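Local coordinates for uncharacterized novel protein (PDB 3FJV) that is of unknown function but belongs to the DUF3501 family, joining a bundle of helices to an antiparallel beta-sheet, at residues Thr3-Arg6 and Asp7-Leu10. Numbering follows the deposited sequence.
Sequences TLTR and DSLL
The backbone of T5 is held by S8 through two hydrogen bonds, one to the serine side chain and one from its amide. The amide of T5 donates to S8 OG, with 2.9 Å between T5 N and OG and an almost straight N-H...O angle of 172°, while the amide of S8 returns a bond to T5 O over 2.8 Å. This second bond is more bent, and its donor stands above the plane of the T5 carbonyl. With S8 OG anti to the carbonyl carbon of its own residue (chi1 -45°), the torsion turns the hydroxyl back toward the T5 N-H, nearly in line with it. The hydroxyl of T5 sits between its backbone N and carbonyl carbon (chi1 79°), which puts T5 OG1 within 3.1 Å of D7 N, in a weak, strongly bent bond. One step on, L9 N bonds to R6 O at 3.3 Å, again from above the carbonyl plane, and continues the turn. An apolar contact backs the serine: methyl CD2 of L4 rests on S8 CB at 3.6 Å. Beyond these contacts, L4 and L9 both pack on I55 of helix 48-62, and L4 also meets L74 and L9 meets I70 of helix 67-77. R6 reaches toward helix 67-77, where NH1 makes a weak hydrogen bond to Q71, whereas S8 O accepts a bond from R52. The bond from the T5 amide to the serine hydroxyl resembles one half of a capping box, while the S8 amide goes to the T5 carbonyl oxygen; with L9 N to R6 O this gives the i to i+3 bonding of a short 3-10 turn, which lays the N-terminal segment against two helices before helix 12-30 begins.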
# COMPACT_ATOMS: atom_id res chain seq x y z
N THR A 3 10.29 5.48 -24.83
CA THR A 3 10.78 4.90 -23.57
C THR A 3 11.62 6.04 -22.90
O THR A 3 11.82 7.11 -23.50
CB THR A 3 11.64 3.63 -23.78
N LEU A 4 12.06 5.85 -21.66
CA LEU A 4 12.84 6.87 -20.99
C LEU A 4 14.12 6.22 -20.56
O LEU A 4 14.11 5.04 -20.20
CB LEU A 4 12.13 7.40 -19.74
CG LEU A 4 10.90 8.29 -19.86
CD1 LEU A 4 10.38 8.57 -18.47
CD2 LEU A 4 11.21 9.58 -20.65
N THR A 5 15.20 6.99 -20.58
CA THR A 5 16.53 6.55 -20.18
C THR A 5 17.07 7.54 -19.15
O THR A 5 16.45 8.60 -18.94
CB THR A 5 17.46 6.56 -21.41
OG1 THR A 5 17.86 7.91 -21.67
CG2 THR A 5 16.72 6.02 -22.65
N ARG A 6 18.21 7.25 -18.54
CA ARG A 6 18.80 8.19 -17.58
C ARG A 6 19.02 9.58 -18.20
O ARG A 6 18.91 10.59 -17.52
CB ARG A 6 20.12 7.65 -16.97
CG ARG A 6 19.92 6.49 -16.00
CD ARG A 6 21.17 6.24 -15.16
NE ARG A 6 22.34 5.92 -15.98
CZ ARG A 6 22.61 4.71 -16.49
NH1 ARG A 6 21.79 3.67 -16.29
NH2 ARG A 6 23.71 4.55 -17.21
N ASP A 7 19.31 9.63 -19.50
CA ASP A 7 19.48 10.91 -20.21
C ASP A 7 18.19 11.67 -20.50
O ASP A 7 18.22 12.83 -20.90
CB ASP A 7 20.18 10.65 -21.54
CG ASP A 7 21.52 10.03 -21.35
OD1 ASP A 7 22.17 10.30 -20.29
OD2 ASP A 7 21.92 9.27 -22.26
N SER A 8 17.06 11.02 -20.29
CA SER A 8 15.78 11.69 -20.42
C SER A 8 15.41 12.51 -19.17
O SER A 8 14.44 13.26 -19.20
CB SER A 8 14.67 10.66 -20.65
OG SER A 8 15.08 9.71 -21.61
N LEU A 9 16.17 12.33 -18.09
CA LEU A 9 15.86 12.92 -16.80
C LEU A 9 16.74 14.11 -16.48
O LEU A 9 17.89 14.17 -16.86
CB LEU A 9 16.07 11.87 -15.71
CG LEU A 9 15.32 10.56 -15.84
CD1 LEU A 9 15.67 9.63 -14.66
CD2 LEU A 9 13.80 10.83 -15.90
N LEU A 10 16.18 15.07 -15.78
CA LEU A 10 16.93 16.14 -15.20
C LEU A 10 17.72 15.65 -13.99
O LEU A 10 17.38 14.65 -13.34
CB LEU A 10 15.98 17.27 -14.79
CG LEU A 10 15.16 17.90 -15.91
CD1 LEU A 10 14.31 19.00 -15.37
CD2 LEU A 10 16.05 18.41 -17.05